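Local coordinates for protein packaging enzyme P4 (PDB 4BLP) that probably hydrolyses nucleoside triphosphates as a hexameric RecA-like helicase motor to drive RNA into the viral capsid of bacteriophage phi13, at residues Leu85-Val90 with Leu202-Ala206; Ser96-Val100 with Val199-Leu203; Arg209-Phe215 with Leu252-Ile257; Tyr236-Thr240 with Asn272-Val277. Residue numbers count along the deposited sequence, not the author numbering.

Contact 1 of 4, residues Leu85-Val90 with Leu202-Ala206; sequences LAAALV and LLATA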
loop_
_atom_site.group_PDB
_atom_site.type_symbol
_atom_site.label_atom_id
_atom_site.label_comp_id
_atom_site.label_asym_id
_atom_site.label_seq_id
_atom_site.Cartn_x
_atom_site.Cartn_y
_atom_site.Cartn_z
ATOM N N LEU D 85 -14.231 39.705 4.422
ATOM C CA LEU D 85 -14.445 39.290 5.807
ATOM C C LEU D 85 -13.372 39.863 6.732
ATOM O O LEU D 85 -13.679 40.220 7.859
ATOM C CB LEU D 85 -14.513 37.750 5.898
ATOM C CG LEU D 85 -15.780 37.115 5.244
ATOM C CD1 LEU D 85 -15.733 35.577 5.382
ATOM C CD2 LEU D 85 -17.015 37.540 6.002
ATOM N N ALA D 86 -12.117 40.002 6.254
ATOM C CA ALA D 86 -11.108 40.617 7.133
ATOM C C ALA D 86 -11.478 42.081 7.435
ATOM O O ALA D 86 -11.238 42.553 8.540
ATOM C CB ALA D 86 -9.741 40.554 6.493
ATOM N N ALA D 87 -12.028 42.811 6.438
ATOM C CA ALA D 87 -12.422 44.222 6.660
ATOM C C ALA D 87 -13.552 44.276 7.705
ATOM O O ALA D 87 -13.578 45.167 8.579
ATOM C CB ALA D 87 -12.876 44.853 5.345
ATOM N N ALA D 88 -14.494 43.308 7.610
ATOM C CA ALA D 88 -15.585 43.193 8.583
ATOM C C ALA D 88 -14.997 42.894 9.993
ATOM O O ALA D 88 -15.430 43.493 10.961
ATOM C CB ALA D 88 -16.560 42.094 8.153
ATOM N N LEU D 89 -13.962 42.039 10.089
ATOM C CA LEU D 89 -13.340 41.722 11.379
ATOM C C LEU D 89 -12.647 42.965 11.973
ATOM O O LEU D 89 -12.783 43.234 13.179
ATOM C CB LEU D 89 -12.339 40.581 11.188
ATOM C CG LEU D 89 -11.434 40.216 12.373
ATOM C CD1 LEU D 89 -12.287 39.810 13.630
ATOM C CD2 LEU D 89 -10.479 39.072 11.962
ATOM N N VAL D 90 -11.923 43.740 11.114
ATOM C CA VAL D 90 -11.273 44.998 11.553
ATOM C C VAL D 90 -12.347 45.959 12.136
ATOM O O VAL D 90 -12.130 46.628 13.149
ATOM C CB VAL D 90 -10.509 45.671 10.366
ATOM C CG1 VAL D 90 -10.093 47.114 10.688
ATOM C CG2 VAL D 90 -9.293 44.855 9.968
ATOM N N LEU D 202 -7.512 35.434 8.253
ATOM C CA LEU D 202 -8.384 36.576 8.595
ATOM C C LEU D 202 -7.763 37.452 9.685
ATOM O O LEU D 202 -7.706 38.687 9.538
ATOM C CB LEU D 202 -9.774 36.071 9.026
ATOM C CG LEU D 202 -10.669 35.628 7.860
ATOM C CD1 LEU D 202 -11.816 34.678 8.392
ATOM C CD2 LEU D 202 -11.267 36.841 7.176
ATOM N N LEU D 203 -7.289 36.839 10.758
ATOM C CA LEU D 203 -6.658 37.566 11.856
ATOM C C LEU D 203 -5.391 38.292 11.396
ATOM O O LEU D 203 -5.221 39.451 11.705
ATOM C CB LEU D 203 -6.309 36.596 12.983
ATOM C CG LEU D 203 -7.519 36.131 13.805
ATOM C CD1 LEU D 203 -7.152 34.908 14.577
ATOM C CD2 LEU D 203 -8.059 37.279 14.748
ATOM N N ALA D 204 -4.524 37.626 10.624
ATOM C CA ALA D 204 -3.286 38.267 10.153
ATOM C C ALA D 204 -3.603 39.426 9.196
ATOM O O ALA D 204 -2.975 40.499 9.275
ATOM C CB ALA D 204 -2.396 37.223 9.478
ATOM N N THR D 205 -4.606 39.244 8.316
ATOM C CA THR D 205 -5.012 40.301 7.370
ATOM C C THR D 205 -5.557 41.502 8.161
ATOM O O THR D 205 -5.352 42.670 7.741
ATOM C CB THR D 205 -6.027 39.741 6.349
ATOM O OG1 THR D 205 -5.365 38.700 5.600
ATOM C CG2 THR D 205 -6.534 40.800 5.344
ATOM N N ALA D 206 -6.235 41.208 9.309
ATOM C CA ALA D 206 -6.791 42.232 10.228
ATOM C C ALA D 206 -5.738 42.807 11.175
ATOM O O ALA D 206 -6.088 43.486 12.155
ATOM C CB ALA D 206 -7.946 41.640 11.021
#
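Small residues let helices come close, and the approach of Leu85-Val90 to Leu202-Ala206 is a worked example. Leu85 opens the contact from the flank: its CB lies 3.6 Å from CD2 of Leu202, while the rest of its side chain also packs on Val109 and Leu105. One residue on, Ala86 points straight at the second helix, and with a methyl as its whole side chain its CA comes within 5.1 Å of the CA of Leu202. The methyl is then pressed against Thr205, CB to CG2 3.4 Å, and the backbone N of Ala86 sits 3.4 Å from Leu202 CD2. The hydroxyl of Thr205 is occupied within its own helix, bonded to the carbonyl of Leu201. In the fold, this is helix-on-helix packing: helix 79-91, from the N-terminal part of the chain, lies against the C-terminal end of helix 193-205, a helix that covers the central sheet of the P-loop NTPase core. A turn after Leu85, Leu89 points toward the second segment. Leu89 CD2 reaches CB of Ala206 at 3.7 Å, the carbonyl O of Leu202 at 3.7 Å and CD2 of Leu203 at 4.1 Å. Val90 finishes the segment at the more open margin, where its CG2 stands 3.6 Å from CB of Ala206, the first residue to abandon helical backbone angles.

Contact 2 of 4, residues Ser96-Val100 with Val199-Leu203; sequences STWFV and VALLL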
loop_
_atom_site.group_PDB
_atom_site.type_symbol
_atom_site.label_atom_id
_atom_site.label_comp_id
_atom_site.label_asym_id
_atom_site.label_seq_id
_atom_site.Cartn_x
_atom_site.Cartn_y
_atom_site.Cartn_z
ATOM N N SER D 96 -14.278 38.162 19.241
ATOM C CA SER D 96 -14.601 36.765 19.655
ATOM C C SER D 96 -15.987 36.298 19.108
ATOM O O SER D 96 -16.121 35.218 18.549
ATOM C CB SER D 96 -14.601 36.635 21.183
ATOM O OG SER D 96 -13.601 37.409 21.830
ATOM N N THR D 97 -16.984 37.172 19.257
ATOM C CA THR D 97 -18.356 36.932 18.776
ATOM C C THR D 97 -18.315 36.934 17.258
ATOM O O THR D 97 -19.004 36.135 16.639
ATOM C CB THR D 97 -19.336 37.980 19.331
ATOM O OG1 THR D 97 -19.351 37.884 20.757
ATOM C CG2 THR D 97 -20.784 37.814 18.793
ATOM N N TRP D 98 -17.432 37.797 16.664
ATOM C CA TRP D 98 -17.338 37.843 15.191
ATOM C C TRP D 98 -17.045 36.453 14.604
ATOM O O TRP D 98 -17.724 36.031 13.651
ATOM C CB TRP D 98 -16.302 38.896 14.705
ATOM C CG TRP D 98 -16.357 39.107 13.220
ATOM C CD1 TRP D 98 -17.137 40.000 12.541
ATOM C CD2 TRP D 98 -15.683 38.318 12.226
ATOM N NE1 TRP D 98 -16.929 39.864 11.174
ATOM C CE2 TRP D 98 -16.043 38.832 10.961
ATOM C CE3 TRP D 98 -14.727 37.289 12.289
ATOM C CZ2 TRP D 98 -15.539 38.299 9.763
ATOM C CZ3 TRP D 98 -14.203 36.781 11.103
ATOM C CH2 TRP D 98 -14.631 37.271 9.859
ATOM N N PHE D 99 -16.045 35.732 15.156
ATOM C CA PHE D 99 -15.719 34.432 14.616
ATOM C C PHE D 99 -16.878 33.425 14.764
ATOM O O PHE D 99 -17.169 32.689 13.831
ATOM C CB PHE D 99 -14.452 33.881 15.291
ATOM C CG PHE D 99 -13.244 34.501 14.636
ATOM C CD1 PHE D 99 -12.797 34.043 13.398
ATOM C CD2 PHE D 99 -12.612 35.601 15.210
ATOM C CE1 PHE D 99 -11.714 34.651 12.758
ATOM C CE2 PHE D 99 -11.520 36.209 14.569
ATOM C CZ PHE D 99 -11.098 35.734 13.334
ATOM N N VAL D 100 -17.531 33.405 15.917
ATOM C CA VAL D 100 -18.641 32.450 16.115
ATOM C C VAL D 100 -19.830 32.808 15.177
ATOM O O VAL D 100 -20.325 31.956 14.437
ATOM C CB VAL D 100 -19.073 32.462 17.600
ATOM C CG1 VAL D 100 -20.286 31.562 17.814
ATOM C CG2 VAL D 100 -17.926 32.045 18.519
ATOM N N VAL D 199 -9.138 31.173 9.664
ATOM C CA VAL D 199 -9.122 32.022 10.870
ATOM C C VAL D 199 -7.751 32.722 10.973
ATOM O O VAL D 199 -7.697 33.925 11.255
ATOM C CB VAL D 199 -9.466 31.192 12.142
ATOM C CG1 VAL D 199 -9.191 31.969 13.426
ATOM C CG2 VAL D 199 -10.937 30.788 12.092
ATOM N N ALA D 200 -6.668 31.974 10.742
ATOM C CA ALA D 200 -5.309 32.554 10.769
ATOM C C ALA D 200 -5.156 33.669 9.746
ATOM O O ALA D 200 -4.643 34.755 10.082
ATOM C CB ALA D 200 -4.264 31.457 10.512
ATOM N N LEU D 201 -5.555 33.408 8.491
ATOM C CA LEU D 201 -5.426 34.428 7.426
ATOM C C LEU D 201 -6.295 35.646 7.723
ATOM O O LEU D 201 -5.872 36.773 7.462
ATOM C CB LEU D 201 -5.802 33.835 6.059
ATOM C CG LEU D 201 -4.811 32.733 5.588
ATOM C CD1 LEU D 201 -5.293 32.121 4.259
ATOM C CD2 LEU D 201 -3.373 33.360 5.413
ATOM N N LEU D 202 -7.512 35.434 8.253
ATOM C CA LEU D 202 -8.384 36.576 8.595
ATOM C C LEU D 202 -7.763 37.452 9.685
ATOM O O LEU D 202 -7.706 38.687 9.538
ATOM C CB LEU D 202 -9.774 36.071 9.026
ATOM C CG LEU D 202 -10.669 35.628 7.860
ATOM C CD1 LEU D 202 -11.816 34.678 8.392
ATOM C CD2 LEU D 202 -11.267 36.841 7.176
ATOM N N LEU D 203 -7.289 36.839 10.758
ATOM C CA LEU D 203 -6.658 37.566 11.856
ATOM C C LEU D 203 -5.391 38.292 11.396
ATOM O O LEU D 203 -5.221 39.451 11.705
ATOM C CB LEU D 203 -6.309 36.596 12.983
ATOM C CG LEU D 203 -7.519 36.131 13.805
ATOM C CD1 LEU D 203 -7.152 34.908 14.577
ATOM C CD2 LEU D 203 -8.059 37.279 14.748
#
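Where two helices lie too far apart for their backbones to touch, large side chains must span the gap. Helix 95-101 crosses helix 193-205 of the P-loop NTPase core in this way: the axes of the segments 96-100 and 199-203 approach no closer than 12.6 Å, and their directions differ by 138°, so they run roughly antiparallel. Phe99 does most of the bridging and has the most surface covered. Its CA-to-CB bond points toward the other helix, and its ring meets residues from successive turns, with Phe99 CE1 3.7 Å from CG1 of Val199 and Phe99 CE2 3.6 Å from CD2 of Leu203. Ile188 of strand 187-189 also packs against Phe99, Val199 and Leu203, joining the edge of the central sheet to the cluster. Leu202, second in buried area, points toward the aromatic pair and touches both members. Leu202 CD1 is 4.4 Å from CE1 of Phe99 and meets Trp98 at the edge of the indole, near the ring plane, 4.1 Å from CH2.

Contact 3 of 4, residues Arg209-Phe215 with Leu252-Ile257; sequences RVVIDSF and LLVAAI. With GOL (glycerol), chain J.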
loop_
_atom_site.group_PDB
_atom_site.type_symbol
_atom_site.label_atom_id
_atom_site.label_comp_id
_atom_site.label_asym_id
_atom_site.label_seq_id
_atom_site.Cartn_x
_atom_site.Cartn_y
_atom_site.Cartn_z
ATOM N N ARG D 209 -1.135 39.910 15.501
ATOM C CA ARG D 209 0.002 38.998 15.573
ATOM C C ARG D 209 -0.618 37.699 16.021
ATOM O O ARG D 209 -1.026 37.595 17.182
ATOM C CB ARG D 209 1.102 39.472 16.562
ATOM C CG ARG D 209 2.198 38.389 16.782
ATOM C CD ARG D 209 2.957 37.984 15.495
ATOM N NE ARG D 209 3.627 39.146 14.899
ATOM C CZ ARG D 209 3.420 39.596 13.669
ATOM N NH1 ARG D 209 2.651 38.912 12.825
ATOM N NH2 ARG D 209 4.011 40.708 13.256
ATOM N N VAL D 210 -0.717 36.737 15.105
ATOM C CA VAL D 210 -1.410 35.479 15.392
ATOM C C VAL D 210 -0.417 34.336 15.452
ATOM O O VAL D 210 0.463 34.198 14.591
ATOM C CB VAL D 210 -2.575 35.218 14.361
ATOM C CG1 VAL D 210 -2.140 35.421 12.920
ATOM C CG2 VAL D 210 -3.202 33.828 14.533
ATOM N N VAL D 211 -0.583 33.500 16.470
ATOM C CA VAL D 211 0.246 32.300 16.671
ATOM C C VAL D 211 -0.682 31.111 16.603
ATOM O O VAL D 211 -1.786 31.181 17.137
ATOM C CB VAL D 211 0.964 32.401 18.049
ATOM C CG1 VAL D 211 1.445 31.027 18.533
ATOM C CG2 VAL D 211 2.091 33.453 18.000
ATOM N N ILE D 212 -0.236 30.023 15.986
ATOM C CA ILE D 212 -1.029 28.793 15.901
ATOM C C ILE D 212 -0.404 27.730 16.781
ATOM O O ILE D 212 0.732 27.314 16.552
ATOM C CB ILE D 212 -1.190 28.288 14.450
ATOM C CG1 ILE D 212 -1.869 29.410 13.598
ATOM C CG2 ILE D 212 -2.033 27.006 14.417
ATOM C CD1 ILE D 212 -1.209 29.595 12.268
ATOM N N ASP D 213 -1.190 27.279 17.774
ATOM C CA ASP D 213 -0.815 26.226 18.696
ATOM C C ASP D 213 -1.786 25.072 18.477
ATOM O O ASP D 213 -2.853 25.070 19.082
ATOM C CB ASP D 213 -0.861 26.742 20.146
ATOM C CG ASP D 213 -0.436 25.711 21.159
ATOM O OD1 ASP D 213 0.186 24.702 20.752
ATOM O OD2 ASP D 213 -0.808 25.859 22.345
ATOM N N SER D 214 -1.489 24.145 17.547
ATOM C CA SER D 214 -0.198 24.025 16.841
ATOM C C SER D 214 -0.402 23.351 15.488
ATOM O O SER D 214 -1.551 23.104 15.082
ATOM C CB SER D 214 0.735 23.138 17.687
ATOM O OG SER D 214 0.277 21.789 17.657
ATOM N N PHE D 215 0.707 22.981 14.822
ATOM C CA PHE D 215 0.624 22.254 13.558
ATOM C C PHE D 215 0.789 20.743 13.778
ATOM O O PHE D 215 1.075 20.013 12.825
ATOM C CB PHE D 215 1.686 22.807 12.562
ATOM C CG PHE D 215 1.276 24.002 11.737
ATOM C CD1 PHE D 215 0.083 24.670 11.989
ATOM C CD2 PHE D 215 2.068 24.446 10.673
ATOM C CE1 PHE D 215 -0.296 25.788 11.218
ATOM C CE2 PHE D 215 1.668 25.544 9.876
ATOM C CZ PHE D 215 0.494 26.219 10.159
ATOM N N LEU D 252 1.938 37.381 7.771
ATOM C CA LEU D 252 2.874 36.503 8.465
ATOM C C LEU D 252 2.099 35.675 9.476
ATOM O O LEU D 252 1.373 36.247 10.310
ATOM C CB LEU D 252 3.997 37.299 9.167
ATOM C CG LEU D 252 4.926 36.450 10.049
ATOM C CD1 LEU D 252 5.793 35.520 9.187
ATOM C CD2 LEU D 252 5.883 37.366 10.843
ATOM N N LEU D 253 2.220 34.351 9.394
ATOM C CA LEU D 253 1.642 33.439 10.376
ATOM C C LEU D 253 2.784 32.833 11.162
ATOM O O LEU D 253 3.857 32.605 10.598
ATOM C CB LEU D 253 0.801 32.291 9.739
ATOM C CG LEU D 253 -0.445 32.730 8.973
ATOM C CD1 LEU D 253 -1.249 31.517 8.486
ATOM C CD2 LEU D 253 -1.298 33.673 9.791
ATOM N N VAL D 254 2.556 32.574 12.451
ATOM C CA VAL D 254 3.549 31.952 13.331
ATOM C C VAL D 254 2.940 30.638 13.786
ATOM O O VAL D 254 1.770 30.637 14.179
ATOM C CB VAL D 254 3.948 32.847 14.519
ATOM C CG1 VAL D 254 4.984 32.128 15.404
ATOM C CG2 VAL D 254 4.500 34.193 14.010
ATOM N N ALA D 255 3.662 29.520 13.685
ATOM C CA ALA D 255 3.058 28.257 14.130
ATOM C C ALA D 255 4.045 27.396 14.885
ATOM O O ALA D 255 5.188 27.295 14.452
ATOM C CB ALA D 255 2.547 27.489 12.922
ATOM N N ALA D 256 3.589 26.741 15.975
ATOM C CA ALA D 256 4.406 25.760 16.704
ATOM C C ALA D 256 4.358 24.427 15.965
ATOM O O ALA D 256 3.287 24.007 15.498
ATOM C CB ALA D 256 3.888 25.584 18.138
ATOM N N ILE D 257 5.496 23.739 15.868
ATOM C CA ILE D 257 5.496 22.430 15.245
ATOM C C ILE D 257 6.538 21.528 15.894
ATOM O O ILE D 257 7.614 21.995 16.272
ATOM C CB ILE D 257 5.708 22.565 13.697
ATOM C CG1 ILE D 257 5.359 21.272 12.959
ATOM C CG2 ILE D 257 7.131 23.071 13.333
ATOM C CD1 ILE D 257 5.234 21.487 11.406
HETATM C C1 GOL J . 0.452 41.554 12.208
HETATM O O1 GOL J . 1.096 42.787 12.495
HETATM C C2 GOL J . 0.916 41.060 10.859
HETATM O O2 GOL J . 2.328 40.820 10.918
HETATM C C3 GOL J . 0.205 39.801 10.415
HETATM O O3 GOL J . 0.469 39.544 9.033
HETATM O O HOH W 1 1.212 36.462 13.008
#
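Neighbouring parallel strands satisfy each other's backbone in a staggered ladder, and Arg209-Phe215 beside Leu252-Ile257 shows how its ends are completed. In the middle, Ile212 uses both its polar atoms: its N donates to Val254 O at 2.8 Å and its O accepts from Ala256 N at 3.0 Å. The rung from Val254 N to Val210 O is weak at 3.4 Å. After the cis peptide before Ser214, Phe215 N renews the pairing with Ala256 O at 2.9 Å, and the Phe215 ring lies face-on over Ala255 CB, a CH-pi contact 3.5 Å from its centroid. At the other end a water replaces a direct rung, accepting from Val210 N (2.9 Å) and Arg209 NH1 (2.8 Å) and donating to Leu252 O (2.7 Å). Glycerol, probably from the crystallisation liquor, takes bonds from Arg209 NH1 to O2 (2.7 Å) and Leu252 N to O3 (2.9 Å). Outward, Asp213 forms a salt bridge with Arg173 and a weak bond to Ser160, while Ser214 OG pairs with Glu176. Ser160 belongs to the probable Walker A motif, so a strand ending in Asp213 beside it is consistent with the Walker B strand of a RecA-like P-loop core.

Contact 4 of 4, residues Tyr236-Thr240 with Asn272-Val277; sequences YAALT and NIAASV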
loop_
_atom_site.group_PDB
_atom_site.type_symbol
_atom_site.label_atom_id
_atom_site.label_comp_id
_atom_site.label_asym_id
_atom_site.label_seq_id
_atom_site.Cartn_x
_atom_site.Cartn_y
_atom_site.Cartn_z
ATOM N N TYR D 236 7.495 19.005 4.212
ATOM C CA TYR D 236 8.289 20.181 3.797
ATOM C C TYR D 236 7.616 20.885 2.654
ATOM O O TYR D 236 7.563 22.114 2.666
ATOM C CB TYR D 236 9.696 19.771 3.373
ATOM C CG TYR D 236 10.426 18.932 4.397
ATOM C CD1 TYR D 236 10.500 19.327 5.731
ATOM C CD2 TYR D 236 11.093 17.772 4.021
ATOM C CE1 TYR D 236 11.222 18.579 6.664
ATOM C CE2 TYR D 236 11.808 17.017 4.943
ATOM C CZ TYR D 236 11.856 17.414 6.265
ATOM O OH TYR D 236 12.614 16.675 7.142
ATOM N N ALA D 237 7.094 20.121 1.657
ATOM C CA ALA D 237 6.382 20.751 0.526
ATOM C C ALA D 237 5.139 21.482 1.062
ATOM O O ALA D 237 4.803 22.572 0.574
ATOM C CB ALA D 237 5.964 19.671 -0.484
ATOM N N ALA D 238 4.453 20.888 2.051
ATOM C CA ALA D 238 3.226 21.523 2.630
ATOM C C ALA D 238 3.599 22.821 3.309
ATOM O O ALA D 238 2.887 23.810 3.194
ATOM C CB ALA D 238 2.535 20.592 3.646
ATOM N N LEU D 239 4.704 22.807 4.066
ATOM C CA LEU D 239 5.119 24.058 4.750
ATOM C C LEU D 239 5.482 25.140 3.719
ATOM O O LEU D 239 5.137 26.303 3.913
ATOM C CB LEU D 239 6.335 23.763 5.640
ATOM C CG LEU D 239 6.012 22.931 6.906
ATOM C CD1 LEU D 239 7.305 22.577 7.641
ATOM C CD2 LEU D 239 5.035 23.696 7.876
ATOM N N THR D 240 6.115 24.766 2.607
ATOM C CA THR D 240 6.431 25.785 1.558
ATOM C C THR D 240 5.149 26.276 0.920
ATOM O O THR D 240 5.038 27.456 0.611
ATOM C CB THR D 240 7.405 25.205 0.512
ATOM O OG1 THR D 240 8.616 24.888 1.220
ATOM C CG2 THR D 240 7.709 26.201 -0.625
ATOM N N ASN D 272 15.889 21.085 6.900
ATOM C CA ASN D 272 14.884 20.969 5.836
ATOM C C ASN D 272 13.693 21.864 6.115
ATOM O O ASN D 272 13.131 22.445 5.189
ATOM C CB ASN D 272 14.450 19.499 5.679
ATOM C CG ASN D 272 15.547 18.606 5.121
ATOM O OD1 ASN D 272 16.456 19.055 4.446
ATOM N ND2 ASN D 272 15.505 17.321 5.389
ATOM N N ILE D 273 13.296 21.992 7.397
ATOM C CA ILE D 273 12.189 22.889 7.757
ATOM C C ILE D 273 12.593 24.344 7.472
ATOM O O ILE D 273 11.828 25.091 6.846
ATOM C CB ILE D 273 11.761 22.682 9.246
ATOM C CG1 ILE D 273 11.112 21.316 9.414
ATOM C CG2 ILE D 273 10.780 23.782 9.673
ATOM C CD1 ILE D 273 10.769 20.953 10.868
ATOM N N ALA D 274 13.808 24.756 7.909
ATOM C CA ALA D 274 14.291 26.126 7.666
ATOM C C ALA D 274 14.326 26.452 6.161
ATOM O O ALA D 274 14.019 27.567 5.774
ATOM C CB ALA D 274 15.687 26.304 8.255
ATOM N N ALA D 275 14.653 25.446 5.317
ATOM C CA ALA D 275 14.746 25.609 3.877
ATOM C C ALA D 275 13.372 25.705 3.232
ATOM O O ALA D 275 13.291 26.053 2.054
ATOM C CB ALA D 275 15.507 24.427 3.274
ATOM N N SER D 276 12.296 25.471 4.016
ATOM C CA SER D 276 10.943 25.466 3.481
ATOM C C SER D 276 10.132 26.717 3.776
ATOM O O SER D 276 9.059 26.880 3.179
ATOM C CB SER D 276 10.182 24.256 4.027
ATOM O OG SER D 276 10.922 23.052 3.811
ATOM N N VAL D 277 10.570 27.564 4.734
ATOM C CA VAL D 277 9.701 28.658 5.190
ATOM C C VAL D 277 10.446 29.988 5.326
ATOM O O VAL D 277 11.674 30.018 5.266
ATOM C CB VAL D 277 9.064 28.268 6.563
ATOM C CG1 VAL D 277 8.139 27.020 6.443
ATOM C CG2 VAL D 277 10.166 28.002 7.618
#
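Thr240 OG1 donates to the carbonyl O of Ser276 at 2.8 Å, joining helix 233-248 to the exit of helix 266-274, two helices of the P-loop NTPase core that pack beside strand 147-152. Ser276 OG in turn donates to Asn272 O at 2.7 Å, closing the turn on itself. Both hydroxyls also bond to Arg216 of a second subunit, so this junction lies at a subunit interface of the hexamer. A weaker bond, 3.4 Å long, runs from Asn272 ND2 to Tyr236 OH. It accompanies a CH-pi contact in which Asn272 CB sits over the face of the Tyr236 ring, 3.6 Å from its centroid, while Ile273 CG1 meets the edge of the ring, 3.9 Å from CE1. Deeper in, Leu239 and Val277 both pack on Leu148. Leu239 touches Ile273 through CD1 and CG2 at 4.2 Å, and its CB lies 3.8 Å from CG1 of Val277.

Overall arrangement
From the N terminus, helices 79-91 and 95-101 wait about a hundred residues for their partner. Contact 2 opens later, inside the loop of contact 1, and both close on helix 193-205, sharing Leu202 and Leu203. Strand 210-213 opens contact 3 only after both loops are shut; Ala200 and Ala204 set the shared helix on Val210 and Leu253. Contacts 3 and 4 cross: helix 233-248 opens contact 4 before strand 252-257 closes contact 3, and 272-277, at the exit of helix 266-274, closes contact 4 last. Helices 193-205 and 233-248 cover the same face of the central sheet, yet contacts 1 and 4 lie at opposite sides of the chain's centre, their centres about 26 Å apart.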